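Local coordinates for protein anthranilate-CoA ligase (Stigmatella aurantiaca, PDB 4WV3) that belongs to the ANL superfamily of AMP-binding enzymes, a two-domain fold whose pocket here holds 5'-O-[(S)-[(2-aminobenzoyl)oxy](hydroxy)phosphoryl]adenosine, at residues E362-L368 with L393-Y399; I325-R330 with S339-V343; S292-A296 with T504-R509; W408-R412 with V424-E428. All blocks are in the same frame, centred on the assembly; numbering follows the deposited sequence.

Interaction 1: residues E362-L368 with L393-Y399; sequences EIGNVLL and LATGDKY. With 3UK (5'-O-[(S)-[(2-aminobenzoyl)oxy](hydroxy)phosphoryl]adenosine), chain C.
K398 lies against I363 at its base and reaches N365 at its tip. Its CB sits 3.7 Å from I363 CG2, and the two side chains cross at about a right angle. CG stays beside the same methyl, and a bend at the next bond (chi2 -66°) brings CD within 3.5 Å of G364 O. CE then approaches N365 OD1, and NZ donates to N365 OD1 at 2.6 Å, standing 39° out of the amide's carbonyl plane. The amide itself is held by N365 ND2 bonding to V351 O on the next strand, while D353 gives NZ a long, weak ion pair. The two strands are antiparallel neighbours in a five-stranded sheet, and a beta bulge shifts their register by two between N365 and L367. G364 and Y399 form a hydrogen-bonded pair, with G364 N to Y399 O at 2.9 Å; beyond the bulge L368 and L393 form another, their side chains running side by side. V366 falls at the bulge: its N donates to D397 O at 3.1 Å, its CB faces T395 OG1, and its CG2 lies obliquely to the Y399 ring. A water bridges V366 O and G396 N. D397 turns its carboxylate to the ribose of 3UK, OD2 accepting from O24 at 2.6 Å, and T395 OG1 donates to the same OD2 on its anti side but out of the carboxylate plane, 3.1 Å away.

Interaction 2: residues I325-R330 with S339-V343; sequences IFISNR and SGKPV
The guanidinium of R330 meets strand 341-342 by its edge: P342 O and V343 CA lie near its plane, whereas K341 CB approaches obliquely, 3.3 Å from NH1. Two weak bonds run along that edge, NH2 to P342 O at 2.8 Å and NH1 to K341 O at 3.5 Å. The R330 chain is extended from CG to NE, which lets it span back across the pairing. The backbones form a short antiparallel pairing at the border of a nine-stranded mixed sheet, where 341-342 is the outermost strand. On the other side of 325-328, F326 and I327 both face I317 in a classic beta bulge. I327 and P342 make a non-hydrogen-bonded pair, S328 and K341 a hydrogen-bonded one, with K341 N to S328 O at 2.9 Å and S328 N to K341 O at 3.2 Å. V343 N adds a longer bond to F326 O, over which V343 CG2 also packs. I327 sets CG2 anti to its own backbone N, which brings this methyl to S339 O and to K341 O, 3.5 Å away. G340, at positive phi (85°), passes its CA 3.4 Å from N329 OD1, while N329 ND2 is taken by D315 O and S338 O. K341 bends away at chi2 (-76°), and its NZ forms a salt bridge with D333. At S328, OG donates to N329 O at 2.8 Å, in the carbonyl plane and on a lone pair, while W199 NE1 bonds to the same hydroxyl.

Interaction 3: residues S292-A296 with T504-R509; sequences SASEA and TGKIQR. With 3UK (5'-O-[(S)-[(2-aminobenzoyl)oxy](hydroxy)phosphoryl]adenosine), chain C.
E295 and R509 come at each other from opposite directions, and the guanidinium grips the carboxylate end-on. NH2 bonds OE1 at 2.9 Å and NH1 bonds OE2 at 3.0 Å, forming a salt bridge in which the two flat groups are turned 44° apart. Both oxygens lie close to the guanidinium plane, but the nitrogens sit out of the carboxylate plane. OE2 takes a second, nearly straight bond from I507 N at 2.7 Å, arriving from the face opposite to NH1. I507 CG2 lies over one face of the guanidinium, toward its rim. K506 runs past S294, CG 3.5 Å from S294 OG, and a bend at chi4 (-61°) turns NZ onto 3UK, where it donates to O09 at 2.6 Å and to O01 at 3.2 Å. The position is consistent with that of the lysine which the C-terminal domain of ANL enzymes brings into the pocket when it closes over the ligand. Segment 292-296 leaves strand 289-292 of the large domain; R509 opens helix 509-520, touches I445 of strand 439-448, and shares NH2 with E430 of helix 426-433.

Interaction 4: residues W408-R412 with V424-E428; sequences WHAGR and VSPVE. With 3UK (5'-O-[(S)-[(2-aminobenzoyl)oxy](hydroxy)phosphoryl]adenosine), chain C.
The N-cap of helix 426-433, S425, sits against a classic beta bulge in strand 407-412, where A410 and G411 both face K398. S425 sets OG anti to its backbone N (chi1 169°), which points the hydroxyl at the bulge, and OG donates to A410 O at 2.5 Å. S425 OG in turn accepts the capping bond from E428 N at 3.3 Å, with an angle of 166° at the hydrogen. P426 CD packs 3.4 Å from A410 O. V427 leans across the strand: CG1 touches H409 O at 3.3 Å, and CG2 comes to 3.6 Å from G411 CA and lies oblique to the H409 ring. That ring has G411 N over one face, toward its rim, and 3UK N16 over the other, while NE2 bonds to D397 OD1. Further along, R412 bends at chi2 and chi3, bringing NH1 into a weak bond with 3UK O24, 3.0 Å away and at the guanidinium edge. With one hydroxyl both giving its proton to the strand and receiving the helix N-H, the first turn of the helix is tied directly to the strand that carries two pocket residues, H409 and R412.

Interactions 1 and 4 belong to one sheet, since strands 392-401 and 407-412 pair through K398 O to A410 N at 2.8 Å; their centres lie 12 Å apart. Interaction 2 joins interaction 1 through a probable hydrogen bond between Y399 OH and S339 OG, and through F326 CG packing 3.5 Å from L368 CD2. Interaction 3 closes a loop holding the other three. It touches interaction 4 where A296 CB meets V427 CG1 at 3.9 Å, but stays about 6 Å from interaction 1 at nearest atoms. Around 3UK, interaction 1 takes the ribose, interaction 4 the ribose and adenine, interaction 3 brings A293 to A296 and K506, and the I325 side chain of interaction 2 comes to about 4 Å.

Interaction 1: residues E362-L368 with L393-Y399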
# COMPACT_ATOMS: atom_id res chain seq x y z
N GLU A 362 -24.23 -1.62 -13.22
CA GLU A 362 -24.71 -1.62 -11.84
C GLU A 362 -23.61 -1.94 -10.83
O GLU A 362 -22.63 -2.60 -11.15
CB GLU A 362 -25.88 -2.59 -11.67
CG GLU A 362 -27.19 -2.07 -12.23
CD GLU A 362 -28.34 -3.04 -12.02
OE1 GLU A 362 -28.67 -3.32 -10.85
OE2 GLU A 362 -28.91 -3.52 -13.02
N ILE A 363 -23.79 -1.45 -9.61
CA ILE A 363 -22.83 -1.66 -8.54
C ILE A 363 -22.89 -3.10 -8.04
O ILE A 363 -23.96 -3.61 -7.72
CB ILE A 363 -23.10 -0.71 -7.36
CG1 ILE A 363 -23.32 0.71 -7.85
CG2 ILE A 363 -21.96 -0.77 -6.36
CD1 ILE A 363 -23.66 1.70 -6.76
N GLY A 364 -21.72 -3.74 -7.98
CA GLY A 364 -21.63 -5.10 -7.49
C GLY A 364 -20.39 -5.32 -6.66
O GLY A 364 -19.49 -4.47 -6.63
N ASN A 365 -20.33 -6.46 -5.97
CA ASN A 365 -19.16 -6.80 -5.17
C ASN A 365 -18.04 -7.37 -6.04
O ASN A 365 -18.30 -8.12 -6.98
CB ASN A 365 -19.54 -7.80 -4.07
CG ASN A 365 -20.63 -7.28 -3.16
OD1 ASN A 365 -20.36 -6.56 -2.20
ND2 ASN A 365 -21.88 -7.65 -3.45
N VAL A 366 -16.81 -7.00 -5.72
CA VAL A 366 -15.66 -7.42 -6.51
C VAL A 366 -15.15 -8.80 -6.13
O VAL A 366 -14.77 -9.04 -4.98
CB VAL A 366 -14.50 -6.41 -6.39
CG1 VAL A 366 -13.25 -6.95 -7.07
CG2 VAL A 366 -14.90 -5.08 -6.99
N LEU A 367 -15.14 -9.71 -7.10
CA LEU A 367 -14.52 -11.02 -6.93
C LEU A 367 -13.32 -11.15 -7.85
O LEU A 367 -13.43 -11.00 -9.07
CB LEU A 367 -15.53 -12.14 -7.19
CG LEU A 367 -16.54 -12.40 -6.07
CD1 LEU A 367 -17.52 -13.49 -6.46
CD2 LEU A 367 -15.82 -12.76 -4.78
N LEU A 368 -12.16 -11.41 -7.26
CA LEU A 368 -10.91 -11.48 -8.00
C LEU A 368 -10.41 -12.91 -8.15
O LEU A 368 -10.36 -13.67 -7.18
CB LEU A 368 -9.84 -10.62 -7.33
CG LEU A 368 -8.41 -10.77 -7.83
CD1 LEU A 368 -8.30 -10.36 -9.29
CD2 LEU A 368 -7.45 -9.97 -6.96
N LEU A 393 -11.55 -14.16 -5.02
CA LEU A 393 -11.16 -13.39 -3.84
C LEU A 393 -12.07 -12.19 -3.64
O LEU A 393 -12.20 -11.34 -4.52
CB LEU A 393 -9.71 -12.92 -3.99
CG LEU A 393 -9.17 -12.00 -2.89
CD1 LEU A 393 -9.11 -12.74 -1.57
CD2 LEU A 393 -7.81 -11.45 -3.27
N ALA A 394 -12.71 -12.13 -2.47
CA ALA A 394 -13.56 -10.99 -2.13
C ALA A 394 -12.71 -9.89 -1.50
O ALA A 394 -12.09 -10.09 -0.46
CB ALA A 394 -14.66 -11.43 -1.18
N THR A 395 -12.70 -8.72 -2.13
CA THR A 395 -11.88 -7.61 -1.65
C THR A 395 -12.66 -6.69 -0.72
O THR A 395 -12.07 -5.87 -0.02
CB THR A 395 -11.32 -6.77 -2.82
OG1 THR A 395 -12.40 -6.23 -3.59
CG2 THR A 395 -10.45 -7.64 -3.72
N GLY A 396 -13.98 -6.83 -0.72
CA GLY A 396 -14.84 -5.99 0.10
C GLY A 396 -15.09 -4.64 -0.54
O GLY A 396 -15.41 -3.66 0.14
N ASP A 397 -14.96 -4.59 -1.87
CA ASP A 397 -15.14 -3.35 -2.61
C ASP A 397 -16.39 -3.37 -3.48
O ASP A 397 -16.80 -4.42 -3.97
CB ASP A 397 -13.92 -3.07 -3.49
CG ASP A 397 -12.69 -2.71 -2.68
OD1 ASP A 397 -12.79 -1.80 -1.83
OD2 ASP A 397 -11.64 -3.34 -2.89
N LYS A 398 -16.99 -2.20 -3.65
CA LYS A 398 -18.10 -2.03 -4.58
C LYS A 398 -17.61 -1.33 -5.84
O LYS A 398 -16.98 -0.27 -5.77
CB LYS A 398 -19.24 -1.24 -3.93
CG LYS A 398 -20.13 -2.05 -3.00
CD LYS A 398 -20.92 -3.10 -3.78
CE LYS A 398 -22.08 -3.66 -2.96
NZ LYS A 398 -21.62 -4.33 -1.72
N TYR A 399 -17.90 -1.92 -6.99
CA TYR A 399 -17.46 -1.37 -8.27
C TYR A 399 -18.59 -1.39 -9.29
O TYR A 399 -19.55 -2.15 -9.16
CB TYR A 399 -16.28 -2.17 -8.82
CG TYR A 399 -14.92 -1.57 -8.56
CD1 TYR A 399 -14.27 -1.75 -7.35
CD2 TYR A 399 -14.27 -0.83 -9.54
CE1 TYR A 399 -13.03 -1.20 -7.11
CE2 TYR A 399 -13.02 -0.28 -9.31
CZ TYR A 399 -12.41 -0.47 -8.09
OH TYR A 399 -11.16 0.07 -7.85
C10 3UK C . -8.53 0.01 -1.53
C15 3UK C . -8.27 1.18 -3.71
C17 3UK C . -9.69 2.43 -5.13
C21 3UK C . -9.49 -1.09 -1.90
C26 3UK C . -2.74 -1.90 -2.20
C28 3UK C . -2.07 -1.20 -4.41
O01 3UK C . -3.98 -0.66 -0.53
C02 3UK C . -3.67 -1.76 -0.93
O03 3UK C . -3.81 -2.89 -0.08
P04 3UK C . -4.61 -2.79 1.29
O05 3UK C . -4.55 -4.18 2.01
O06 3UK C . -6.15 -2.42 1.07
C07 3UK C . -6.78 -2.73 -0.19
C08 3UK C . -8.02 -1.89 -0.30
O09 3UK C . -7.66 -0.51 -0.53
N11 3UK C . -7.78 0.43 -2.66
C12 3UK C . -6.46 0.16 -2.89
N13 3UK C . -6.10 0.73 -4.07
C14 3UK C . -7.21 1.37 -4.60
N16 3UK C . -9.49 1.72 -3.99
N18 3UK C . -8.72 2.65 -6.01
C19 3UK C . -7.49 2.16 -5.80
N20 3UK C . -6.46 2.40 -6.75
O22 3UK C . -10.70 -0.93 -1.19
C23 3UK C . -8.82 -2.31 -1.47
O24 3UK C . -9.79 -3.30 -1.08
O25 3UK C . -3.95 -1.76 2.19
C27 3UK C . -2.90 -1.06 -3.27
C29 3UK C . -1.05 -2.22 -4.44
C30 3UK C . -0.90 -3.06 -3.36
C31 3UK C . -1.73 -2.92 -2.23
N32 3UK C . -1.57 -3.82 -1.08
O HOH W 1 -16.07 -8.22 -2.40

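Interaction 2: residues I325-R330 with S339-V343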
# COMPACT_ATOMS: atom_id res chain seq x y z
N ILE A 325 -1.55 -4.79 -7.54
CA ILE A 325 -2.65 -4.31 -8.38
C ILE A 325 -3.25 -5.37 -9.31
O ILE A 325 -2.53 -6.11 -9.97
CB ILE A 325 -2.22 -3.08 -9.20
CG1 ILE A 325 -1.79 -1.95 -8.26
CG2 ILE A 325 -3.33 -2.61 -10.12
CD1 ILE A 325 -1.44 -0.66 -8.97
N PHE A 326 -4.58 -5.43 -9.34
CA PHE A 326 -5.30 -6.37 -10.21
C PHE A 326 -6.19 -5.68 -11.24
O PHE A 326 -6.63 -6.29 -12.21
CB PHE A 326 -6.09 -7.39 -9.38
CG PHE A 326 -6.96 -6.77 -8.32
CD1 PHE A 326 -8.30 -6.53 -8.57
CD2 PHE A 326 -6.44 -6.45 -7.08
CE1 PHE A 326 -9.11 -5.96 -7.59
CE2 PHE A 326 -7.24 -5.89 -6.10
CZ PHE A 326 -8.58 -5.64 -6.36
N ILE A 327 -6.48 -4.40 -11.01
CA ILE A 327 -7.15 -3.56 -12.00
C ILE A 327 -6.40 -2.25 -12.11
O ILE A 327 -6.26 -1.53 -11.12
CB ILE A 327 -8.60 -3.23 -11.60
CG1 ILE A 327 -9.34 -4.47 -11.10
CG2 ILE A 327 -9.34 -2.58 -12.76
CD1 ILE A 327 -10.71 -4.16 -10.53
N SER A 328 -5.91 -1.92 -13.30
CA SER A 328 -5.08 -0.73 -13.46
C SER A 328 -5.30 0.01 -14.77
O SER A 328 -5.84 -0.54 -15.73
CB SER A 328 -3.60 -1.10 -13.34
OG SER A 328 -2.77 0.04 -13.52
N ASN A 329 -4.87 1.27 -14.79
CA ASN A 329 -4.78 2.03 -16.02
C ASN A 329 -3.45 1.72 -16.70
O ASN A 329 -2.61 1.02 -16.13
CB ASN A 329 -4.89 3.53 -15.75
CG ASN A 329 -6.27 3.93 -15.27
OD1 ASN A 329 -7.15 4.25 -16.08
ND2 ASN A 329 -6.47 3.94 -13.96
N ARG A 330 -3.26 2.23 -17.91
CA ARG A 330 -2.06 1.96 -18.68
C ARG A 330 -1.54 3.23 -19.32
O ARG A 330 -2.32 4.14 -19.59
CB ARG A 330 -2.34 0.90 -19.75
CG ARG A 330 -2.58 -0.49 -19.19
CD ARG A 330 -3.51 -1.29 -20.08
NE ARG A 330 -3.83 -2.59 -19.49
CZ ARG A 330 -4.75 -2.78 -18.56
NH1 ARG A 330 -5.44 -1.75 -18.09
NH2 ARG A 330 -4.98 -3.99 -18.08
N SER A 339 -10.41 2.98 -12.11
CA SER A 339 -9.36 2.02 -11.79
C SER A 339 -8.83 1.36 -13.06
O SER A 339 -7.99 0.47 -12.99
CB SER A 339 -9.88 0.96 -10.82
OG SER A 339 -10.29 1.54 -9.59
N GLY A 340 -9.34 1.80 -14.20
CA GLY A 340 -8.85 1.32 -15.49
C GLY A 340 -9.49 0.03 -15.97
O GLY A 340 -10.69 -0.18 -15.83
N LYS A 341 -8.66 -0.84 -16.54
CA LYS A 341 -9.12 -2.08 -17.15
C LYS A 341 -8.54 -3.28 -16.40
O LYS A 341 -7.54 -3.15 -15.70
CB LYS A 341 -8.68 -2.13 -18.62
CG LYS A 341 -9.30 -1.04 -19.49
CD LYS A 341 -10.75 -1.35 -19.82
CE LYS A 341 -11.37 -0.27 -20.69
NZ LYS A 341 -10.62 -0.08 -21.97
N PRO A 342 -9.17 -4.46 -16.55
CA PRO A 342 -8.66 -5.69 -15.93
C PRO A 342 -7.24 -6.02 -16.39
O PRO A 342 -6.93 -5.88 -17.58
CB PRO A 342 -9.63 -6.76 -16.43
CG PRO A 342 -10.89 -6.03 -16.69
CD PRO A 342 -10.48 -4.68 -17.19
N VAL A 343 -6.40 -6.45 -15.46
CA VAL A 343 -5.03 -6.85 -15.78
C VAL A 343 -5.01 -8.29 -16.28
O VAL A 343 -5.57 -9.18 -15.65
CB VAL A 343 -4.11 -6.71 -14.56
CG1 VAL A 343 -2.72 -7.25 -14.87
CG2 VAL A 343 -4.04 -5.26 -14.10

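Interaction 3: residues S292-A296 with T504-R509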
# COMPACT_ATOMS: atom_id res chain seq x y z
N SER A 292 -0.66 5.78 -8.60
CA SER A 292 -1.50 6.06 -7.43
C SER A 292 -2.32 4.85 -7.04
O SER A 292 -2.82 4.12 -7.90
CB SER A 292 -2.42 7.25 -7.71
OG SER A 292 -3.26 7.51 -6.60
N ALA A 293 -2.46 4.63 -5.73
CA ALA A 293 -3.25 3.51 -5.22
C ALA A 293 -3.49 3.72 -3.73
O ALA A 293 -3.07 4.73 -3.17
CB ALA A 293 -2.44 2.23 -5.24
N SER A 294 -4.13 2.75 -3.09
CA SER A 294 -4.49 2.86 -1.69
C SER A 294 -5.96 3.25 -1.62
O SER A 294 -6.78 2.55 -1.01
CB SER A 294 -3.63 3.91 -0.98
OG SER A 294 -3.70 3.76 0.43
N GLU A 295 -6.28 4.36 -2.26
CA GLU A 295 -7.67 4.79 -2.44
C GLU A 295 -7.85 5.36 -3.85
O GLU A 295 -6.88 5.67 -4.53
CB GLU A 295 -8.08 5.82 -1.39
CG GLU A 295 -8.29 5.24 0.01
CD GLU A 295 -9.06 6.18 0.92
OE1 GLU A 295 -9.64 7.16 0.41
OE2 GLU A 295 -9.09 5.93 2.14
N ALA A 296 -9.10 5.49 -4.27
CA ALA A 296 -9.41 5.97 -5.62
C ALA A 296 -8.88 7.38 -5.86
O ALA A 296 -9.12 8.29 -5.07
CB ALA A 296 -10.91 5.92 -5.87
N THR A 504 -1.00 3.77 5.53
CA THR A 504 -1.00 3.32 4.14
C THR A 504 -1.71 4.33 3.24
O THR A 504 -2.04 4.02 2.09
CB THR A 504 -1.66 1.94 4.00
OG1 THR A 504 -3.00 2.00 4.50
CG2 THR A 504 -0.87 0.90 4.78
N GLY A 505 -1.95 5.52 3.77
CA GLY A 505 -2.54 6.60 3.00
C GLY A 505 -4.04 6.47 2.80
O GLY A 505 -4.59 6.97 1.82
N LYS A 506 -4.70 5.80 3.74
CA LYS A 506 -6.15 5.65 3.68
C LYS A 506 -6.84 6.58 4.67
O LYS A 506 -6.20 7.10 5.59
CB LYS A 506 -6.55 4.20 3.99
CG LYS A 506 -6.00 3.18 3.02
CD LYS A 506 -6.47 1.78 3.39
CE LYS A 506 -5.86 0.73 2.47
NZ LYS A 506 -6.24 0.94 1.05
N ILE A 507 -8.14 6.78 4.48
CA ILE A 507 -8.93 7.54 5.44
C ILE A 507 -9.83 6.59 6.23
O ILE A 507 -10.63 5.85 5.66
CB ILE A 507 -9.80 8.60 4.74
CG1 ILE A 507 -8.91 9.69 4.12
CG2 ILE A 507 -10.77 9.23 5.73
CD1 ILE A 507 -9.68 10.82 3.48
N GLN A 508 -9.68 6.62 7.55
CA GLN A 508 -10.46 5.75 8.43
C GLN A 508 -11.87 6.28 8.62
O GLN A 508 -12.18 6.89 9.65
CB GLN A 508 -9.76 5.59 9.78
CG GLN A 508 -8.43 4.86 9.70
CD GLN A 508 -7.66 4.89 11.00
OE1 GLN A 508 -7.72 5.87 11.75
NE2 GLN A 508 -6.92 3.82 11.28
N ARG A 509 -12.72 6.05 7.63
CA ARG A 509 -14.09 6.55 7.65
C ARG A 509 -14.95 5.89 8.72
O ARG A 509 -15.99 6.41 9.11
CB ARG A 509 -14.74 6.39 6.27
CG ARG A 509 -14.13 7.28 5.21
CD ARG A 509 -14.56 6.87 3.81
NE ARG A 509 -13.90 7.68 2.79
CZ ARG A 509 -12.66 7.47 2.36
NH1 ARG A 509 -11.94 6.47 2.86
NH2 ARG A 509 -12.14 8.25 1.42
C10 3UK C . -8.53 0.01 -1.53
C15 3UK C . -8.27 1.18 -3.71
C17 3UK C . -9.69 2.43 -5.13
C21 3UK C . -9.49 -1.09 -1.90
C26 3UK C . -2.74 -1.90 -2.20
C28 3UK C . -2.07 -1.20 -4.41
O01 3UK C . -3.98 -0.66 -0.53
C02 3UK C . -3.67 -1.76 -0.93
O03 3UK C . -3.81 -2.89 -0.08
P04 3UK C . -4.61 -2.79 1.29
O05 3UK C . -4.55 -4.18 2.01
O06 3UK C . -6.15 -2.42 1.07
C07 3UK C . -6.78 -2.73 -0.19
C08 3UK C . -8.02 -1.89 -0.30
O09 3UK C . -7.66 -0.51 -0.53
N11 3UK C . -7.78 0.43 -2.66
C12 3UK C . -6.46 0.16 -2.89
N13 3UK C . -6.10 0.73 -4.07
C14 3UK C . -7.21 1.37 -4.60
N16 3UK C . -9.49 1.72 -3.99
N18 3UK C . -8.72 2.65 -6.01
C19 3UK C . -7.49 2.16 -5.80
N20 3UK C . -6.46 2.40 -6.75
O22 3UK C . -10.70 -0.93 -1.19
C23 3UK C . -8.82 -2.31 -1.47
O24 3UK C . -9.79 -3.30 -1.08
O25 3UK C . -3.95 -1.76 2.19
C27 3UK C . -2.90 -1.06 -3.27
C29 3UK C . -1.05 -2.22 -4.44
C30 3UK C . -0.90 -3.06 -3.36
C31 3UK C . -1.73 -2.92 -2.23
N32 3UK C . -1.57 -3.82 -1.08

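Interaction 4: residues W408-R412 with V424-E428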
# COMPACT_ATOMS: atom_id res chain seq x y z
N TRP A 408 -15.06 1.68 -12.04
CA TRP A 408 -15.11 2.80 -11.12
C TRP A 408 -15.38 2.35 -9.69
O TRP A 408 -16.33 1.60 -9.44
CB TRP A 408 -16.16 3.81 -11.56
CG TRP A 408 -15.81 4.54 -12.81
CD1 TRP A 408 -15.86 4.05 -14.08
CD2 TRP A 408 -15.35 5.90 -12.92
NE1 TRP A 408 -15.45 5.02 -14.98
CE2 TRP A 408 -15.14 6.16 -14.29
CE3 TRP A 408 -15.09 6.91 -11.99
CZ2 TRP A 408 -14.69 7.39 -14.75
CZ3 TRP A 408 -14.64 8.14 -12.45
CH2 TRP A 408 -14.44 8.37 -13.82
N HIS A 409 -14.54 2.79 -8.77
CA HIS A 409 -14.67 2.42 -7.36
C HIS A 409 -15.81 3.17 -6.69
O HIS A 409 -15.74 4.39 -6.54
CB HIS A 409 -13.36 2.70 -6.63
CG HIS A 409 -13.31 2.13 -5.24
ND1 HIS A 409 -12.69 2.77 -4.20
CD2 HIS A 409 -13.79 0.97 -4.74
CE1 HIS A 409 -12.80 2.04 -3.10
NE2 HIS A 409 -13.46 0.94 -3.41
N ALA A 410 -16.85 2.45 -6.30
CA ALA A 410 -17.96 3.06 -5.57
C ALA A 410 -17.54 3.30 -4.13
O ALA A 410 -18.07 4.19 -3.46
CB ALA A 410 -19.19 2.17 -5.64
N GLY A 411 -16.59 2.50 -3.66
CA GLY A 411 -16.09 2.61 -2.30
C GLY A 411 -16.08 1.26 -1.61
O GLY A 411 -16.54 0.27 -2.18
N ARG A 412 -15.54 1.22 -0.40
CA ARG A 412 -15.62 0.02 0.42
C ARG A 412 -17.08 -0.30 0.66
O ARG A 412 -17.92 0.61 0.72
CB ARG A 412 -14.91 0.24 1.76
CG ARG A 412 -13.41 0.41 1.67
CD ARG A 412 -12.72 -0.90 1.32
NE ARG A 412 -13.01 -1.95 2.30
CZ ARG A 412 -12.48 -3.17 2.27
NH1 ARG A 412 -11.62 -3.49 1.31
NH2 ARG A 412 -12.80 -4.06 3.19
N VAL A 424 -25.58 5.37 -1.85
CA VAL A 424 -24.78 6.55 -2.15
C VAL A 424 -23.29 6.25 -2.04
O VAL A 424 -22.81 5.83 -0.99
CB VAL A 424 -25.14 7.73 -1.22
CG1 VAL A 424 -24.18 8.89 -1.43
CG2 VAL A 424 -26.58 8.16 -1.45
N SER A 425 -22.57 6.46 -3.14
CA SER A 425 -21.13 6.24 -3.16
C SER A 425 -20.40 7.42 -2.55
O SER A 425 -20.54 8.56 -3.01
CB SER A 425 -20.66 6.02 -4.60
OG SER A 425 -19.25 6.07 -4.68
N PRO A 426 -19.60 7.17 -1.51
CA PRO A 426 -18.78 8.22 -0.90
C PRO A 426 -17.70 8.70 -1.87
O PRO A 426 -17.38 9.88 -1.88
CB PRO A 426 -18.16 7.54 0.31
CG PRO A 426 -18.19 6.08 -0.01
CD PRO A 426 -19.44 5.88 -0.81
N VAL A 427 -17.15 7.78 -2.66
CA VAL A 427 -16.10 8.11 -3.62
C VAL A 427 -16.56 9.15 -4.62
O VAL A 427 -15.85 10.12 -4.90
CB VAL A 427 -15.61 6.86 -4.37
CG1 VAL A 427 -14.58 7.24 -5.42
CG2 VAL A 427 -15.03 5.85 -3.40
N GLU A 428 -17.76 8.97 -5.16
CA GLU A 428 -18.32 9.90 -6.13
C GLU A 428 -18.53 11.29 -5.52
O GLU A 428 -18.20 12.30 -6.14
CB GLU A 428 -19.65 9.39 -6.69
CG GLU A 428 -20.31 10.35 -7.66
CD GLU A 428 -21.69 9.91 -8.08
OE1 GLU A 428 -22.10 8.79 -7.71
OE2 GLU A 428 -22.38 10.69 -8.77
C10 3UK C . -8.53 0.01 -1.53
C15 3UK C . -8.27 1.18 -3.71
C17 3UK C . -9.69 2.43 -5.13
C21 3UK C . -9.49 -1.09 -1.90
C26 3UK C . -2.74 -1.90 -2.20
C28 3UK C . -2.07 -1.20 -4.41
O01 3UK C . -3.98 -0.66 -0.53
C02 3UK C . -3.67 -1.76 -0.93
O03 3UK C . -3.81 -2.89 -0.08
P04 3UK C . -4.61 -2.79 1.29
O05 3UK C . -4.55 -4.18 2.01
O06 3UK C . -6.15 -2.42 1.07
C07 3UK C . -6.78 -2.73 -0.19
C08 3UK C . -8.02 -1.89 -0.30
O09 3UK C . -7.66 -0.51 -0.53
N11 3UK C . -7.78 0.43 -2.66
C12 3UK C . -6.46 0.16 -2.89
N13 3UK C . -6.10 0.73 -4.07
C14 3UK C . -7.21 1.37 -4.60
N16 3UK C . -9.49 1.72 -3.99
N18 3UK C . -8.72 2.65 -6.01
C19 3UK C . -7.49 2.16 -5.80
N20 3UK C . -6.46 2.40 -6.75
O22 3UK C . -10.70 -0.93 -1.19
C23 3UK C . -8.82 -2.31 -1.47
O24 3UK C . -9.79 -3.30 -1.08
O25 3UK C . -3.95 -1.76 2.19
C27 3UK C . -2.90 -1.06 -3.27
C29 3UK C . -1.05 -2.22 -4.44
C30 3UK C . -0.90 -3.06 -3.36
C31 3UK C . -1.73 -2.92 -2.23
N32 3UK C . -1.57 -3.82 -1.08